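Local coordinates for period circadian protein homolog 2 (Mus musculus, PDB 3GDI) that is a circadian clock protein and transcriptional regulator whose tandem PAS domains probably mediate protein-protein interactions, including pairing with a second copy, at residues 31-36 with 77-82; 59-64 with 71-76; 200-205 with 288-293; 214-219 with 298-303. One frame throughout, in Å; residues are numbered along the deposited sequence.

Contact 1: residues 31-36 with 77-82; sequences VSLVSG and TTPYKL
Leu33 packs against Pro79 in a small apolar contact on the PAS-A domain, bringing the loop between strands 26-31 and 38-41 close to the loop that follows helix 70-76. The first loop joins two strands of the five-stranded antiparallel PAS sheet and the second leaves the helical connection, and no hydrogen bond passes between the segments. Ser32 shapes the first loop: its OG accepts from Ser35 N at 2.7 Å (164°) and from Val34 N at 3.2 Å, an ST motif together with an ST turn, and Leu33 lies on the bend so formed. In Leu33, CG stands roughly anti to the backbone N (chi1 -156°), which carries the isobutyl group across to the other loop. There Pro79 occupies a type I turn running from Thr78 to Lys81. Its neighbour in that turn, Tyr80, shares a hydrogen bond through its OH with Glu197 O of the second subunit, which places the loop at the dimer interface. Replacing Leu33 by an alanine removes both methyls and would probably leave the Pro79 ring without its leucine neighbour and open a gap between the loops. Leu33 CD1 approaches Thr77 O at 3.7 Å, while CD2 meets Pro79 CG at a tight 3.3 Å.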
loop_
_atom_site.group_PDB
_atom_site.type_symbol
_atom_site.label_atom_id
_atom_site.label_comp_id
_atom_site.label_asym_id
_atom_site.label_seq_id
_atom_site.Cartn_x
_atom_site.Cartn_y
_atom_site.Cartn_z
ATOM N N VAL A 31 5.704 24.484 -0.436
ATOM C CA VAL A 31 4.550 24.447 -1.323
ATOM C C VAL A 31 3.226 24.660 -0.607
ATOM O O VAL A 31 2.894 23.930 0.325
ATOM C CB VAL A 31 4.505 23.097 -2.071
ATOM C CG1 VAL A 31 3.249 22.990 -2.913
ATOM C CG2 VAL A 31 5.733 22.961 -2.937
ATOM N N SER A 32 2.468 25.657 -1.054
ATOM C CA SER A 32 1.174 25.957 -0.464
ATOM C C SER A 32 0.336 24.697 -0.424
ATOM O O SER A 32 0.098 24.080 -1.457
ATOM C CB SER A 32 0.441 27.012 -1.288
ATOM O OG SER A 32 -0.918 27.106 -0.888
ATOM N N LEU A 33 -0.122 24.326 0.766
ATOM C CA LEU A 33 -0.933 23.127 0.921
ATOM C C LEU A 33 -2.318 23.313 0.297
ATOM O O LEU A 33 -3.061 22.350 0.108
ATOM C CB LEU A 33 -1.065 22.775 2.404
ATOM C CG LEU A 33 -1.375 21.308 2.714
ATOM C CD1 LEU A 33 -0.241 20.421 2.207
ATOM C CD2 LEU A 33 -1.560 21.137 4.212
ATOM N N VAL A 34 -2.652 24.558 -0.033
ATOM C CA VAL A 34 -3.942 24.882 -0.634
ATOM C C VAL A 34 -3.800 25.153 -2.135
ATOM O O VAL A 34 -4.555 24.614 -2.943
ATOM C CB VAL A 34 -4.569 26.134 0.044
ATOM C CG1 VAL A 34 -5.946 26.413 -0.536
ATOM C CG2 VAL A 34 -4.661 25.923 1.553
ATOM N N SER A 35 -2.822 25.983 -2.491
ATOM C CA SER A 35 -2.561 26.356 -3.885
ATOM C C SER A 35 -1.813 25.304 -4.697
ATOM O O SER A 35 -2.220 24.947 -5.801
ATOM C CB SER A 35 -1.745 27.654 -3.939
ATOM O OG SER A 35 -2.468 28.759 -3.425
ATOM N N GLY A 36 -0.713 24.815 -4.140
ATOM C CA GLY A 36 0.104 23.852 -4.846
ATOM C C GLY A 36 1.221 24.694 -5.424
ATOM O O GLY A 36 2.152 24.189 -6.044
ATOM N N THR A 77 2.138 13.954 0.959
ATOM C CA THR A 77 2.144 15.331 1.439
ATOM C C THR A 77 0.785 15.656 2.029
ATOM O O THR A 77 0.496 16.801 2.370
ATOM C CB THR A 77 2.465 16.333 0.297
ATOM O OG1 THR A 77 1.533 16.160 -0.777
ATOM C CG2 THR A 77 3.875 16.114 -0.225
ATOM N N THR A 78 -0.047 14.625 2.145
ATOM C CA THR A 78 -1.385 14.754 2.713
ATOM C C THR A 78 -1.249 15.262 4.145
ATOM O O THR A 78 -0.465 14.725 4.926
ATOM C CB THR A 78 -2.106 13.389 2.740
ATOM O OG1 THR A 78 -2.137 12.835 1.417
ATOM C CG2 THR A 78 -3.522 13.547 3.252
ATOM N N PRO A 79 -2.010 16.309 4.506
ATOM C CA PRO A 79 -2.004 16.925 5.838
ATOM C C PRO A 79 -1.995 15.987 7.047
ATOM O O PRO A 79 -1.079 16.058 7.864
ATOM C CB PRO A 79 -3.237 17.812 5.802
ATOM C CG PRO A 79 -3.209 18.303 4.395
ATOM C CD PRO A 79 -2.927 17.035 3.610
ATOM N N TYR A 80 -2.992 15.113 7.173
ATOM C CA TYR A 80 -3.025 14.215 8.328
ATOM C C TYR A 80 -1.792 13.317 8.428
ATOM O O TYR A 80 -1.725 12.427 9.272
ATOM C CB TYR A 80 -4.307 13.367 8.343
ATOM C CG TYR A 80 -4.405 12.296 7.279
ATOM C CD1 TYR A 80 -5.423 12.326 6.327
ATOM C CD2 TYR A 80 -3.508 11.228 7.247
ATOM C CE1 TYR A 80 -5.547 11.319 5.372
ATOM C CE2 TYR A 80 -3.622 10.219 6.298
ATOM C CZ TYR A 80 -4.642 10.270 5.364
ATOM O OH TYR A 80 -4.749 9.275 4.420
ATOM N N LYS A 81 -0.823 13.551 7.552
ATOM C CA LYS A 81 0.428 12.803 7.567
ATOM C C LYS A 81 1.505 13.844 7.820
ATOM O O LYS A 81 1.209 14.953 8.264
ATOM C CB LYS A 81 0.687 12.129 6.219
ATOM C CG LYS A 81 -0.382 11.148 5.794
ATOM C CD LYS A 81 -0.065 10.544 4.440
ATOM C CE LYS A 81 -1.168 9.595 3.999
ATOM N NZ LYS A 81 -0.946 9.045 2.633
ATOM N N LEU A 82 2.750 13.493 7.532
ATOM C CA LEU A 82 3.857 14.425 7.720
ATOM C C LEU A 82 4.026 14.839 9.178
ATOM O O LEU A 82 3.074 14.828 9.960
ATOM C CB LEU A 82 3.639 15.698 6.895
ATOM C CG LEU A 82 2.741 15.647 5.662
ATOM C CD1 LEU A 82 1.640 16.688 5.815
ATOM C CD2 LEU A 82 3.562 15.900 4.408
#

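Contact 2: residues 59-64 with 71-76; sequences AKFVEF and SVFHSY
The Phe73 ring is met by Phe61 and Val62, each at a slant, while His74 CD2 lies at its edge in the ring plane. The Phe61 ring, for its part, receives Phe73 CE2 at its own edge, near its plane. The two rings are inclined at 49° with centroids 5.6 Å apart, neither stacked nor edge-to-face, and their closest atoms are Phe61 CD2 and Phe73 CE2 at 3.6 Å. Val62 reaches in with one methyl: CG1 lies 3.6 Å from Phe73 CD1 and equally 3.6 Å from His74 NE2, touching two neighbouring rings of the helix. Phe73 projects from its helix with CG opposite the backbone N (chi1 171°), which carries the ring toward the 3-10 segment 61-63. This is the helical connection of the PAS-A fold, where segments between the second and third strands pack over the antiparallel sheet; Phe73 also touches Phe104 and Cys106 of strand 104-108, and Phe61 rests on Ile38 of strand 38-41. Cutting Phe73 back to an alanine would probably open a gap beside Val62 CG1 and leave the Phe61 edge without this aromatic neighbour. Within the segment that carries the 3-10 turn, Glu63 OE2 accepts from Lys60 N at 3.3 Å, met on the anti side and 22° out of the carboxylate plane.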
loop_
_atom_site.group_PDB
_atom_site.type_symbol
_atom_site.label_atom_id
_atom_site.label_comp_id
_atom_site.label_asym_id
_atom_site.label_seq_id
_atom_site.Cartn_x
_atom_site.Cartn_y
_atom_site.Cartn_z
ATOM N N ALA A 59 5.288 28.334 -9.838
ATOM C CA ALA A 59 3.993 27.784 -10.254
ATOM C C ALA A 59 3.655 26.632 -9.313
ATOM O O ALA A 59 4.110 26.602 -8.170
ATOM C CB ALA A 59 4.079 27.271 -11.677
ATOM N N LYS A 60 2.851 25.685 -9.779
ATOM C CA LYS A 60 2.532 24.539 -8.937
ATOM C C LYS A 60 3.721 23.575 -9.028
ATOM O O LYS A 60 4.170 23.235 -10.119
ATOM C CB LYS A 60 1.246 23.852 -9.408
ATOM C CG LYS A 60 0.009 24.743 -9.358
ATOM C CD LYS A 60 -1.286 23.936 -9.464
ATOM C CE LYS A 60 -1.303 23.023 -10.683
ATOM N NZ LYS A 60 -2.515 22.146 -10.702
ATOM N N PHE A 61 4.246 23.153 -7.884
ATOM C CA PHE A 61 5.388 22.243 -7.882
ATOM C C PHE A 61 5.102 20.939 -8.618
ATOM O O PHE A 61 5.983 20.399 -9.277
ATOM C CB PHE A 61 5.822 21.917 -6.457
ATOM C CG PHE A 61 7.051 21.051 -6.383
ATOM C CD1 PHE A 61 8.282 21.528 -6.820
ATOM C CD2 PHE A 61 6.983 19.760 -5.866
ATOM C CE1 PHE A 61 9.434 20.732 -6.738
ATOM C CE2 PHE A 61 8.117 18.962 -5.781
ATOM C CZ PHE A 61 9.349 19.447 -6.216
ATOM N N VAL A 62 3.882 20.427 -8.514
ATOM C CA VAL A 62 3.580 19.168 -9.185
ATOM C C VAL A 62 3.796 19.216 -10.692
ATOM O O VAL A 62 4.067 18.190 -11.311
ATOM C CB VAL A 62 2.130 18.669 -8.891
ATOM C CG1 VAL A 62 2.036 18.193 -7.460
ATOM C CG2 VAL A 62 1.119 19.768 -9.151
ATOM N N GLU A 63 3.702 20.399 -11.286
ATOM C CA GLU A 63 3.880 20.513 -12.730
ATOM C C GLU A 63 5.284 20.141 -13.215
ATOM O O GLU A 63 5.475 19.884 -14.402
ATOM C CB GLU A 63 3.507 21.921 -13.195
ATOM C CG GLU A 63 2.248 22.428 -12.519
ATOM C CD GLU A 63 1.637 23.631 -13.198
ATOM O OE1 GLU A 63 0.843 23.428 -14.143
ATOM O OE2 GLU A 63 1.951 24.774 -12.786
ATOM N N PHE A 64 6.258 20.103 -12.304
ATOM C CA PHE A 64 7.637 19.738 -12.655
ATOM C C PHE A 64 7.981 18.291 -12.295
ATOM O O PHE A 64 9.148 17.909 -12.305
ATOM C CB PHE A 64 8.641 20.656 -11.958
ATOM C CG PHE A 64 8.370 22.106 -12.160
ATOM C CD1 PHE A 64 7.685 22.835 -11.195
ATOM C CD2 PHE A 64 8.738 22.734 -13.346
ATOM C CE1 PHE A 64 7.364 24.167 -11.410
ATOM C CE2 PHE A 64 8.421 24.065 -13.571
ATOM C CZ PHE A 64 7.731 24.782 -12.601
ATOM N N SER A 71 0.406 11.828 -8.224
ATOM C CA SER A 71 -0.507 11.200 -7.267
ATOM C C SER A 71 0.283 10.761 -6.037
ATOM O O SER A 71 -0.217 10.818 -4.905
ATOM C CB SER A 71 -1.203 9.985 -7.897
ATOM O OG SER A 71 -0.307 8.898 -8.077
ATOM N N VAL A 72 1.522 10.332 -6.267
ATOM C CA VAL A 72 2.409 9.901 -5.190
ATOM C C VAL A 72 2.722 11.081 -4.266
ATOM O O VAL A 72 2.575 10.984 -3.050
ATOM C CB VAL A 72 3.725 9.328 -5.772
ATOM C CG1 VAL A 72 4.693 8.956 -4.657
ATOM C CG2 VAL A 72 3.409 8.113 -6.633
ATOM N N PHE A 73 3.143 12.194 -4.863
ATOM C CA PHE A 73 3.481 13.413 -4.130
ATOM C C PHE A 73 2.346 13.882 -3.225
ATOM O O PHE A 73 2.573 14.258 -2.091
ATOM C CB PHE A 73 3.852 14.526 -5.128
ATOM C CG PHE A 73 4.022 15.883 -4.499
ATOM C CD1 PHE A 73 2.925 16.709 -4.280
ATOM C CD2 PHE A 73 5.279 16.330 -4.114
ATOM C CE1 PHE A 73 3.078 17.961 -3.686
ATOM C CE2 PHE A 73 5.443 17.572 -3.522
ATOM C CZ PHE A 73 4.337 18.392 -3.307
ATOM N N HIS A 74 1.124 13.872 -3.739
ATOM C CA HIS A 74 -0.036 14.297 -2.964
ATOM C C HIS A 74 -0.289 13.346 -1.806
ATOM O O HIS A 74 -0.611 13.766 -0.691
ATOM C CB HIS A 74 -1.267 14.351 -3.867
ATOM C CG HIS A 74 -1.278 15.524 -4.797
ATOM N ND1 HIS A 74 -1.792 15.457 -6.075
ATOM C CD2 HIS A 74 -0.847 16.799 -4.629
ATOM C CE1 HIS A 74 -1.676 16.640 -6.654
ATOM N NE2 HIS A 74 -1.107 17.471 -5.798
ATOM N N SER A 75 -0.141 12.055 -2.076
ATOM C CA SER A 75 -0.353 11.041 -1.050
ATOM C C SER A 75 0.575 11.222 0.154
ATOM O O SER A 75 0.128 11.163 1.295
ATOM C CB SER A 75 -0.158 9.648 -1.643
ATOM O OG SER A 75 -0.077 8.686 -0.613
ATOM N N TYR A 76 1.857 11.451 -0.103
ATOM C CA TYR A 76 2.832 11.619 0.966
ATOM C C TYR A 76 2.898 13.031 1.534
ATOM O O TYR A 76 3.637 13.284 2.480
ATOM C CB TYR A 76 4.223 11.206 0.475
ATOM C CG TYR A 76 4.449 9.705 0.397
ATOM C CD1 TYR A 76 4.720 8.953 1.551
ATOM C CD2 TYR A 76 4.406 9.034 -0.827
ATOM C CE1 TYR A 76 4.946 7.572 1.487
ATOM C CE2 TYR A 76 4.631 7.650 -0.902
ATOM C CZ TYR A 76 4.900 6.928 0.262
ATOM O OH TYR A 76 5.111 5.570 0.190
#

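Contact 3: residues 200-205 with 288-293; sequences VLVQLH and TPHPSV
Val293 and Val202 carry most of this buried contact, with Leu201 beside them, where the first turn of helix 291-303 meets the short, weakly bonded helix 200-203. Val293 holds CG1 opposite its backbone N (chi1 171°), and that methyl faces both partners, at 4.0 Å from Leu201 CB and 4.3 Å from Val202 CG2. The same Val202 methyl is shared with His290: CG2 sits over one face of the imidazole, 3.9 Å from the ring centroid and 15° off the normal, a CH-pi contact whose nearest ring atom is ND1. The opposite face is taken by Thr288 O, which stands 3.2 Å above the centre of the His290 ring, so the imidazole is held flat between a methyl and a carbonyl oxygen. His290 occupies the N-cap position of helix 291-303, and it also packs on Tyr80 of the second subunit, linking the start of this helix to the dimer partner. Leu201 also packs on Leu296, Thr297 and Ile300, farther along that helix. A C-terminal helix is thereby laid against the helical connection of the second PAS domain, the part of the PAS fold that joins its second and third strands.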
loop_
_atom_site.group_PDB
_atom_site.type_symbol
_atom_site.label_atom_id
_atom_site.label_comp_id
_atom_site.label_asym_id
_atom_site.label_seq_id
_atom_site.Cartn_x
_atom_site.Cartn_y
_atom_site.Cartn_z
ATOM N N VAL A 200 5.694 -9.812 -8.960
ATOM C CA VAL A 200 7.066 -10.027 -8.546
ATOM C C VAL A 200 7.797 -10.775 -9.654
ATOM O O VAL A 200 8.905 -10.414 -10.040
ATOM C CB VAL A 200 7.107 -10.903 -7.285
ATOM C CG1 VAL A 200 8.529 -11.365 -6.998
ATOM C CG2 VAL A 200 6.521 -10.133 -6.113
ATOM N N LEU A 201 7.156 -11.823 -10.159
ATOM C CA LEU A 201 7.728 -12.671 -11.195
ATOM C C LEU A 201 8.116 -11.973 -12.487
ATOM O O LEU A 201 8.997 -12.438 -13.206
ATOM C CB LEU A 201 6.767 -13.819 -11.503
ATOM C CG LEU A 201 7.020 -15.094 -10.699
ATOM C CD1 LEU A 201 7.284 -14.728 -9.263
ATOM C CD2 LEU A 201 5.828 -16.037 -10.813
ATOM N N VAL A 202 7.453 -10.865 -12.786
ATOM C CA VAL A 202 7.746 -10.119 -13.999
ATOM C C VAL A 202 9.173 -9.571 -13.979
ATOM O O VAL A 202 9.870 -9.596 -14.997
ATOM C CB VAL A 202 6.685 -8.985 -14.205
ATOM C CG1 VAL A 202 7.288 -7.758 -14.854
ATOM C CG2 VAL A 202 5.577 -9.509 -15.086
ATOM N N GLN A 203 9.619 -9.108 -12.816
ATOM C CA GLN A 203 10.967 -8.564 -12.679
ATOM C C GLN A 203 12.059 -9.625 -12.707
ATOM O O GLN A 203 13.228 -9.304 -12.861
ATOM C CB GLN A 203 11.093 -7.786 -11.373
ATOM C CG GLN A 203 10.132 -6.636 -11.247
ATOM C CD GLN A 203 10.248 -5.658 -12.392
ATOM O OE1 GLN A 203 11.340 -5.375 -12.872
ATOM N NE2 GLN A 203 9.120 -5.119 -12.820
ATOM N N LEU A 204 11.698 -10.887 -12.544
ATOM C CA LEU A 204 12.711 -11.931 -12.544
ATOM C C LEU A 204 13.056 -12.382 -13.950
ATOM O O LEU A 204 12.233 -12.301 -14.855
ATOM C CB LEU A 204 12.238 -13.135 -11.716
ATOM C CG LEU A 204 12.626 -13.220 -10.235
ATOM C CD1 LEU A 204 12.266 -11.960 -9.479
ATOM C CD2 LEU A 204 11.910 -14.396 -9.634
ATOM N N HIS A 205 14.284 -12.847 -14.139
ATOM C CA HIS A 205 14.694 -13.326 -15.439
ATOM C C HIS A 205 13.785 -14.506 -15.754
ATOM O O HIS A 205 13.468 -15.299 -14.872
ATOM C CB HIS A 205 16.153 -13.793 -15.404
ATOM C CG HIS A 205 16.656 -14.292 -16.726
ATOM N ND1 HIS A 205 17.642 -13.643 -17.438
ATOM C CD2 HIS A 205 16.259 -15.336 -17.494
ATOM C CE1 HIS A 205 17.823 -14.261 -18.592
ATOM N NE2 HIS A 205 16.997 -15.290 -18.651
ATOM N N THR A 288 1.648 -6.896 -20.920
ATOM C CA THR A 288 0.466 -7.309 -20.179
ATOM C C THR A 288 0.290 -8.823 -20.256
ATOM O O THR A 288 -0.056 -9.462 -19.262
ATOM C CB THR A 288 -0.804 -6.634 -20.738
ATOM O OG1 THR A 288 -0.731 -5.219 -20.519
ATOM C CG2 THR A 288 -2.049 -7.188 -20.061
ATOM N N PRO A 289 0.524 -9.414 -21.443
ATOM C CA PRO A 289 0.385 -10.862 -21.630
ATOM C C PRO A 289 0.901 -11.696 -20.459
ATOM O O PRO A 289 0.116 -12.159 -19.630
ATOM C CB PRO A 289 1.158 -11.105 -22.917
ATOM C CG PRO A 289 0.785 -9.897 -23.720
ATOM C CD PRO A 289 0.924 -8.768 -22.708
ATOM N N HIS A 290 2.212 -11.895 -20.391
ATOM C CA HIS A 290 2.788 -12.670 -19.300
ATOM C C HIS A 290 2.126 -14.050 -19.274
ATOM O O HIS A 290 1.593 -14.478 -18.249
ATOM C CB HIS A 290 2.526 -11.954 -17.974
ATOM C CG HIS A 290 2.778 -10.477 -18.019
ATOM N ND1 HIS A 290 2.287 -9.611 -17.065
ATOM C CD2 HIS A 290 3.478 -9.715 -18.893
ATOM C CE1 HIS A 290 2.673 -8.379 -17.350
ATOM N NE2 HIS A 290 3.397 -8.415 -18.454
ATOM N N PRO A 291 2.156 -14.766 -20.407
ATOM C CA PRO A 291 1.555 -16.099 -20.519
ATOM C C PRO A 291 1.834 -16.995 -19.317
ATOM O O PRO A 291 0.930 -17.368 -18.569
ATOM C CB PRO A 291 2.191 -16.652 -21.789
ATOM C CG PRO A 291 2.397 -15.421 -22.619
ATOM C CD PRO A 291 2.937 -14.439 -21.614
ATOM N N SER A 292 3.105 -17.329 -19.151
ATOM C CA SER A 292 3.552 -18.195 -18.075
ATOM C C SER A 292 3.537 -17.540 -16.698
ATOM O O SER A 292 3.350 -18.223 -15.691
ATOM C CB SER A 292 4.958 -18.699 -18.390
ATOM O OG SER A 292 4.991 -19.271 -19.683
ATOM N N VAL A 293 3.737 -16.226 -16.643
ATOM C CA VAL A 293 3.741 -15.532 -15.361
ATOM C C VAL A 293 2.409 -15.680 -14.645
ATOM O O VAL A 293 2.375 -15.981 -13.457
ATOM C CB VAL A 293 4.066 -14.037 -15.523
ATOM C CG1 VAL A 293 3.848 -13.302 -14.211
ATOM C CG2 VAL A 293 5.505 -13.881 -15.955
#

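Contact 4: residues 214-219 with 298-303; sequences AIHKKI and EQIHRL
In His216, CG lies opposite the carbonyl carbon (chi1 -70°), which turns one face of the imidazole to Ile300, whose CG2, anti to its own backbone N, lies over that face. The pair joins helix 209-221, part of the second PAS domain's helical connection, to helix 291-303, which runs beside it; over these segments the axes are nearly parallel, 7° apart in direction and 10.1 Å at closest approach. Ile300 CG2 is 3.8 Å from the His216 ring centroid and 21° off its normal, a CH-pi contact placed toward the rim, nearest CG and CD2. The ring's polar atoms are held separately, ND1 by Met212 O one turn back and NE2 by His171 NE2 on the sheet, two bonds that would fix the turn of the ring. Inward, His216 also touches Ile262 on strand 259-268, so the same side chain bridges helix 291-303, packed alongside, and the sheet. One turn along, Leu303 packs against the backbone and the start of the Lys217 side chain, which otherwise runs on extended. Leu303 CD2 lies 3.5 Å from Lys217 CG, 3.7 Å from Lys217 N and 3.9 Å from His216 C.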
loop_
_atom_site.group_PDB
_atom_site.type_symbol
_atom_site.label_atom_id
_atom_site.label_comp_id
_atom_site.label_asym_id
_atom_site.label_seq_id
_atom_site.Cartn_x
_atom_site.Cartn_y
_atom_site.Cartn_z
ATOM N N ALA A 214 9.671 -23.249 -6.150
ATOM C CA ALA A 214 10.378 -24.026 -5.141
ATOM C C ALA A 214 10.744 -23.150 -3.959
ATOM O O ALA A 214 10.792 -23.601 -2.819
ATOM C CB ALA A 214 11.636 -24.642 -5.737
ATOM N N ILE A 215 11.005 -21.884 -4.229
ATOM C CA ILE A 215 11.366 -20.987 -3.157
ATOM C C ILE A 215 10.193 -20.811 -2.213
ATOM O O ILE A 215 10.362 -20.846 -1.001
ATOM C CB ILE A 215 11.827 -19.636 -3.716
ATOM C CG1 ILE A 215 13.185 -19.823 -4.389
ATOM C CG2 ILE A 215 11.919 -18.608 -2.613
ATOM C CD1 ILE A 215 13.550 -18.723 -5.377
ATOM N N HIS A 216 8.991 -20.638 -2.748
ATOM C CA HIS A 216 7.861 -20.463 -1.852
ATOM C C HIS A 216 7.543 -21.729 -1.066
ATOM O O HIS A 216 7.165 -21.652 0.103
ATOM C CB HIS A 216 6.643 -19.940 -2.614
ATOM C CG HIS A 216 6.800 -18.521 -3.061
ATOM N ND1 HIS A 216 7.655 -18.153 -4.076
ATOM C CD2 HIS A 216 6.291 -17.370 -2.564
ATOM C CE1 HIS A 216 7.672 -16.836 -4.181
ATOM N NE2 HIS A 216 6.855 -16.336 -3.273
ATOM N N LYS A 217 7.726 -22.889 -1.689
ATOM C CA LYS A 217 7.486 -24.156 -1.004
ATOM C C LYS A 217 8.391 -24.249 0.221
ATOM O O LYS A 217 7.957 -24.674 1.291
ATOM C CB LYS A 217 7.757 -25.338 -1.934
ATOM C CG LYS A 217 6.802 -25.402 -3.101
ATOM C CD LYS A 217 6.752 -26.786 -3.721
ATOM C CE LYS A 217 5.571 -26.893 -4.685
ATOM N NZ LYS A 217 5.488 -28.231 -5.328
ATOM N N LYS A 218 9.648 -23.847 0.068
ATOM C CA LYS A 218 10.562 -23.891 1.196
ATOM C C LYS A 218 10.188 -22.820 2.215
ATOM O O LYS A 218 10.338 -23.027 3.418
ATOM C CB LYS A 218 12.009 -23.679 0.748
ATOM C CG LYS A 218 12.526 -24.739 -0.210
ATOM C CD LYS A 218 14.029 -24.570 -0.475
ATOM C CE LYS A 218 14.541 -25.527 -1.565
ATOM N NZ LYS A 218 14.338 -26.966 -1.227
ATOM N N ILE A 219 9.697 -21.680 1.739
ATOM C CA ILE A 219 9.335 -20.594 2.644
ATOM C C ILE A 219 8.251 -20.969 3.642
ATOM O O ILE A 219 8.401 -20.724 4.833
ATOM C CB ILE A 219 8.866 -19.338 1.880
ATOM C CG1 ILE A 219 10.050 -18.694 1.156
ATOM C CG2 ILE A 219 8.241 -18.347 2.844
ATOM C CD1 ILE A 219 9.671 -17.462 0.361
ATOM N N GLU A 298 -0.652 -17.704 -10.034
ATOM C CA GLU A 298 -1.798 -18.309 -9.360
ATOM C C GLU A 298 -1.412 -19.629 -8.693
ATOM O O GLU A 298 -2.007 -20.040 -7.695
ATOM C CB GLU A 298 -2.953 -18.523 -10.350
ATOM C CG GLU A 298 -4.259 -18.990 -9.700
ATOM C CD GLU A 298 -5.489 -18.735 -10.577
ATOM O OE1 GLU A 298 -5.461 -19.098 -11.780
ATOM O OE2 GLU A 298 -6.486 -18.180 -10.059
ATOM N N GLN A 299 -0.394 -20.272 -9.247
ATOM C CA GLN A 299 0.098 -21.542 -8.735
ATOM C C GLN A 299 0.744 -21.339 -7.367
ATOM O O GLN A 299 0.607 -22.169 -6.469
ATOM C CB GLN A 299 1.117 -22.105 -9.722
ATOM C CG GLN A 299 1.438 -23.566 -9.564
ATOM C CD GLN A 299 2.479 -24.023 -10.572
ATOM O OE1 GLN A 299 2.396 -23.691 -11.763
ATOM N NE2 GLN A 299 3.465 -24.789 -10.106
ATOM N N ILE A 300 1.457 -20.227 -7.220
ATOM C CA ILE A 300 2.126 -19.902 -5.969
ATOM C C ILE A 300 1.097 -19.426 -4.945
ATOM O O ILE A 300 1.106 -19.871 -3.796
ATOM C CB ILE A 300 3.191 -18.802 -6.187
ATOM C CG1 ILE A 300 4.366 -19.370 -6.985
ATOM C CG2 ILE A 300 3.675 -18.262 -4.858
ATOM C CD1 ILE A 300 5.383 -18.331 -7.427
ATOM N N HIS A 301 0.206 -18.531 -5.365
ATOM C CA HIS A 301 -0.822 -18.012 -4.472
ATOM C C HIS A 301 -1.605 -19.176 -3.866
ATOM O O HIS A 301 -1.895 -19.188 -2.677
ATOM C CB HIS A 301 -1.778 -17.103 -5.241
ATOM C CG HIS A 301 -2.666 -16.280 -4.361
ATOM N ND1 HIS A 301 -3.669 -15.475 -4.858
ATOM C CD2 HIS A 301 -2.683 -16.114 -3.018
ATOM C CE1 HIS A 301 -4.264 -14.847 -3.859
ATOM N NE2 HIS A 301 -3.686 -15.218 -2.732
ATOM N N ARG A 302 -1.949 -20.150 -4.703
ATOM C CA ARG A 302 -2.679 -21.327 -4.254
ATOM C C ARG A 302 -1.895 -21.957 -3.109
ATOM O O ARG A 302 -2.444 -22.258 -2.054
ATOM C CB ARG A 302 -2.818 -22.339 -5.396
ATOM C CG ARG A 302 -3.631 -23.574 -5.024
ATOM C CD ARG A 302 -3.556 -24.682 -6.083
ATOM N NE ARG A 302 -4.448 -25.795 -5.743
ATOM C CZ ARG A 302 -4.508 -26.959 -6.391
ATOM N NH1 ARG A 302 -3.723 -27.197 -7.438
ATOM N NH2 ARG A 302 -5.365 -27.893 -5.988
ATOM N N LEU A 303 -0.602 -22.142 -3.327
ATOM C CA LEU A 303 0.281 -22.729 -2.325
ATOM C C LEU A 303 0.256 -21.973 -0.982
ATOM O O LEU A 303 0.141 -22.580 0.079
ATOM C CB LEU A 303 1.712 -22.756 -2.868
ATOM C CG LEU A 303 2.737 -23.528 -2.043
ATOM C CD1 LEU A 303 2.477 -25.016 -2.232
ATOM C CD2 LEU A 303 4.156 -23.176 -2.477
#

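From the N terminus, contact 1 closes a loop from the first hairpin of the PAS-A sheet to the chain beyond helix 70-76, and contact 2 nests inside that loop. The two touch: Gly36 O probably takes a hydrogen bond from Phe61 N, and Lys81 NZ gives one to Ser75 O. Both close before contact 3 opens in the second PAS domain, the centres of contacts 1 and 3 being about 37 Å apart. Contacts 3 and 4 cross along the chain, because the consecutive helices 200-203 and 209-221 are each met by helix 291-303, near its start and its end respectively. Contacts 1, 3 and 4 also reach the second subunit.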